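Local atomic coordinates of putative TetR-family transcriptional regulator (Streptomyces coelicolor, PDB entry 2HXO), a protein that probably binds DNA at regulatory sites through an N-terminal helix-turn-helix and acts as a transcription factor of the TetR family. Residues A24-L28 and A41-L46; T68-V72 and T123-I128. All coordinates share one frame; numbering follows the deposited sequence.

Interaction 1: residues A24-L28 and A41-L46; sequences AAVEL and ALAERL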
# COMPACT_ATOMS: atom_id res chain seq x y z
N ALA A 24 11.07 -24.75 -2.62
CA ALA A 24 10.21 -25.26 -3.68
C ALA A 24 8.97 -24.39 -3.88
O ALA A 24 8.61 -24.07 -5.00
CB ALA A 24 9.80 -26.69 -3.36
N ALA A 25 8.32 -24.02 -2.78
CA ALA A 25 7.12 -23.19 -2.86
C ALA A 25 7.45 -21.82 -3.47
O ALA A 25 6.66 -21.28 -4.25
CB ALA A 25 6.51 -23.03 -1.47
N VAL A 26 8.60 -21.26 -3.10
CA VAL A 26 9.02 -19.97 -3.63
C VAL A 26 9.17 -20.06 -5.16
O VAL A 26 8.63 -19.23 -5.90
CB VAL A 26 10.36 -19.52 -3.00
CG1 VAL A 26 10.85 -18.24 -3.68
CG2 VAL A 26 10.19 -19.29 -1.51
N GLU A 27 9.90 -21.07 -5.63
CA GLU A 27 10.12 -21.28 -7.06
C GLU A 27 8.77 -21.35 -7.77
O GLU A 27 8.57 -20.73 -8.82
CB GLU A 27 10.88 -22.58 -7.31
CG GLU A 27 12.23 -22.65 -6.61
CD GLU A 27 12.90 -24.00 -6.78
OE1 GLU A 27 12.29 -25.03 -6.42
OE2 GLU A 27 14.05 -24.03 -7.28
N LEU A 28 7.85 -22.11 -7.19
CA LEU A 28 6.53 -22.25 -7.76
C LEU A 28 5.79 -20.92 -7.72
O LEU A 28 5.15 -20.53 -8.69
CB LEU A 28 5.73 -23.32 -6.99
CG LEU A 28 6.23 -24.76 -7.13
CD1 LEU A 28 5.42 -25.68 -6.21
CD2 LEU A 28 6.10 -25.21 -8.59
N ALA A 41 2.02 -30.11 -7.34
CA ALA A 41 3.13 -29.30 -7.83
C ALA A 41 4.31 -29.37 -6.86
O ALA A 41 5.44 -29.65 -7.25
CB ALA A 41 2.68 -27.86 -8.01
N LEU A 42 4.03 -29.13 -5.58
CA LEU A 42 5.06 -29.15 -4.55
C LEU A 42 5.68 -30.55 -4.46
O LEU A 42 6.91 -30.70 -4.47
CB LEU A 42 4.46 -28.78 -3.19
CG LEU A 42 5.33 -28.17 -2.08
CD1 LEU A 42 4.60 -28.35 -0.75
CD2 LEU A 42 6.70 -28.82 -2.00
N ALA A 43 4.83 -31.56 -4.37
CA ALA A 43 5.29 -32.94 -4.28
C ALA A 43 6.18 -33.31 -5.47
O ALA A 43 7.25 -33.90 -5.30
CB ALA A 43 4.10 -33.89 -4.20
N GLU A 44 5.73 -32.97 -6.68
CA GLU A 44 6.50 -33.28 -7.87
C GLU A 44 7.85 -32.57 -7.89
O GLU A 44 8.88 -33.21 -8.07
CB GLU A 44 5.70 -32.90 -9.13
CG GLU A 44 4.56 -33.85 -9.47
CD GLU A 44 3.69 -33.36 -10.62
OE1 GLU A 44 4.26 -32.93 -11.65
OE2 GLU A 44 2.45 -33.40 -10.50
N ARG A 45 7.85 -31.26 -7.68
CA ARG A 45 9.10 -30.52 -7.68
C ARG A 45 10.03 -30.97 -6.57
O ARG A 45 11.25 -30.81 -6.66
CB ARG A 45 8.85 -29.02 -7.55
CG ARG A 45 8.22 -28.41 -8.79
CD ARG A 45 8.76 -27.01 -9.05
NE ARG A 45 10.20 -27.01 -9.25
CZ ARG A 45 10.90 -25.94 -9.62
NH1 ARG A 45 10.28 -24.78 -9.82
NH2 ARG A 45 12.22 -26.03 -9.78
N LEU A 46 9.45 -31.56 -5.53
CA LEU A 46 10.22 -32.05 -4.40
C LEU A 46 10.69 -33.48 -4.64
O LEU A 46 11.58 -33.98 -3.95
CB LEU A 46 9.38 -31.98 -3.12
CG LEU A 46 9.99 -31.29 -1.89
CD1 LEU A 46 10.54 -29.93 -2.26
CD2 LEU A 46 8.91 -31.16 -0.83
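The carboxylate of E27 overlaps one face of the R45 guanidinium, the planes 18° apart. Its OE1 lies 3.5 Å from R45 NH2, well out of the guanidinium plane and offset toward the rim, so the salt bridge rests on charge alone and no N-H is aimed at the oxygen. R45 reaches this position by bending at chi2 and chi3 (60°), which also brings R45 NH1 to 3.4 Å from E27 CB. A lysine in place of E27 would probably set two positive charges against each other and leave the R45 guanidinium without its stacked carboxylate. Helix 39-46, packed on helix 18-31, belongs to the predicted helix-turn-helix; segments 24-28 and 41-46 cross at 114°, axes 9.8 Å apart, in the N-terminal DNA-binding domain characteristic of the TetR family. Beneath the charged pair the contact turns apolar. L28 and R45 slide past each other in opposite directions, L28 CD2 touching R45 CD at 3.2 Å, while L28 CD1 sits 3.9 Å from A41 CB and meets the backbone at L42. A24 CB is received by two leucine methyls, L46 CD1 at 3.5 Å and L42 CD2 at 4.0 Å. L63 of helix 60-76 also packs on L42.

Interaction 2: residues T68-V72 and T123-I128; sequences TDAVV and TVAPRI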
# COMPACT_ATOMS: atom_id res chain seq x y z
N THR A 68 6.98 -16.39 2.52
CA THR A 68 7.06 -14.95 2.65
C THR A 68 8.18 -14.59 3.65
O THR A 68 9.01 -13.73 3.37
CB THR A 68 5.72 -14.39 3.15
OG1 THR A 68 4.71 -14.69 2.19
CG2 THR A 68 5.80 -12.88 3.37
N ASP A 69 8.19 -15.29 4.78
CA ASP A 69 9.17 -15.07 5.84
C ASP A 69 10.60 -15.34 5.37
O ASP A 69 11.51 -14.56 5.65
CB ASP A 69 8.84 -15.98 7.03
CG ASP A 69 9.74 -15.75 8.24
OD1 ASP A 69 9.40 -14.90 9.08
OD2 ASP A 69 10.79 -16.42 8.35
N ALA A 70 10.79 -16.44 4.65
CA ALA A 70 12.12 -16.79 4.17
C ALA A 70 12.67 -15.74 3.21
O ALA A 70 13.83 -15.33 3.31
CB ALA A 70 12.08 -18.15 3.48
N VAL A 71 11.84 -15.31 2.27
CA VAL A 71 12.24 -14.30 1.30
C VAL A 71 12.55 -12.96 1.97
O VAL A 71 13.54 -12.31 1.65
CB VAL A 71 11.14 -14.11 0.24
CG1 VAL A 71 11.21 -12.72 -0.37
CG2 VAL A 71 11.29 -15.17 -0.84
N VAL A 72 11.70 -12.55 2.90
CA VAL A 72 11.87 -11.28 3.60
C VAL A 72 13.15 -11.29 4.44
O VAL A 72 13.96 -10.36 4.37
CB VAL A 72 10.64 -10.98 4.49
CG1 VAL A 72 10.92 -9.81 5.40
CG2 VAL A 72 9.44 -10.69 3.60
N THR A 123 4.95 -14.65 11.51
CA THR A 123 6.28 -14.33 11.98
C THR A 123 6.96 -13.20 11.22
O THR A 123 7.93 -12.63 11.71
CB THR A 123 7.19 -15.55 11.89
OG1 THR A 123 7.41 -15.86 10.51
CG2 THR A 123 6.54 -16.74 12.58
N VAL A 124 6.47 -12.86 10.04
CA VAL A 124 7.11 -11.82 9.27
C VAL A 124 6.84 -10.43 9.85
O VAL A 124 7.76 -9.61 9.96
CB VAL A 124 6.69 -11.85 7.78
CG1 VAL A 124 5.28 -11.38 7.63
CG2 VAL A 124 7.62 -10.95 6.96
N ALA A 125 5.59 -10.18 10.23
CA ALA A 125 5.22 -8.88 10.77
C ALA A 125 6.09 -8.47 11.96
O ALA A 125 6.77 -7.44 11.91
CB ALA A 125 3.76 -8.88 11.17
N PRO A 126 6.10 -9.27 13.04
CA PRO A 126 6.92 -8.92 14.21
C PRO A 126 8.41 -8.75 13.92
O PRO A 126 9.09 -7.96 14.58
CB PRO A 126 6.63 -10.06 15.20
CG PRO A 126 6.23 -11.20 14.30
CD PRO A 126 5.37 -10.53 13.27
N ARG A 127 8.93 -9.47 12.94
CA ARG A 127 10.35 -9.33 12.60
C ARG A 127 10.64 -8.00 11.89
O ARG A 127 11.68 -7.38 12.13
CB ARG A 127 10.80 -10.53 11.76
CG ARG A 127 10.92 -11.78 12.61
CD ARG A 127 11.10 -13.05 11.81
NE ARG A 127 11.46 -14.15 12.70
CZ ARG A 127 11.30 -15.44 12.43
NH1 ARG A 127 10.77 -15.82 11.27
NH2 ARG A 127 11.65 -16.36 13.33
N ILE A 128 9.72 -7.55 11.05
CA ILE A 128 9.89 -6.28 10.35
C ILE A 128 9.75 -5.20 11.40
O ILE A 128 10.53 -4.25 11.45
CB ILE A 128 8.78 -6.02 9.30
CG1 ILE A 128 8.74 -7.15 8.28
CG2 ILE A 128 9.04 -4.69 8.61
CD1 ILE A 128 10.07 -7.42 7.64
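D69 gathers the polar side of this contact onto one carboxylate oxygen. R127 NH1 donates to D69 OD1 at 2.7 Å in a salt bridge whose N-H...O angle, 142°, is noticeably bent. The oxygen lies close to the guanidinium plane and is met on its syn side, although carboxylate and guanidinium are turned 50° against each other. T123 OG1 gives a second hydrogen bond to D69 OD1, 2.6 Å long, coming down from above the carboxylate plane; both donors approach from the same face. A chi1 of -175° swings the D69 carboxylate away from the backbone N and out toward T123 and R127. The arginine chain is extended from CG to NE, and NE makes a weak hydrogen bond to Y199 OH of the second subunit.

The apolar contacts lie on the buried side. V72 CG1 touches I128 CD1 at 3.4 Å and V124 CG2 at 3.8 Å, the side chains crossing nearly at right angles. V124 CG2 faces both methyls of V72, and T68 CG2 stands at the margin of this cluster. L98 of helix 87-104 packs on V72, while Q115 of helix 107-118 touches V124, so helix 60-76 packs here against helices 87-104, 107-118 and 124-138. The two short segments run roughly parallel, their axes 10.4 Å apart.

Two donors converging on one oxygen should stabilise the negative charge of D69, and R127, weakly hydrogen-bonded to Y199 of the second subunit, may also couple helix 60-76 loosely to that subunit.

Overall arrangement
The two contacts are in series along the chain: interaction 1 closes within the helix-turn-helix region before interaction 2 opens, and their centres lie about 20 Å apart. Interaction 1 joins helices 18-31 and 39-46, its centre about 23 Å from the centre of the chain; the centre of interaction 2, which ties helix 60-76 to helix 124-138, lies about 10 Å from it. Helix 60-76 spans the distance, for its L63 packs against both segments of interaction 1 and its V71 CG2 meets V26 CG1 at 4.2 Å. Such an arrangement illustrates a general TetR principle: the helix that follows the helix-turn-helix connects the DNA-binding domain with the C-terminal bundle, and probably relays changes between them.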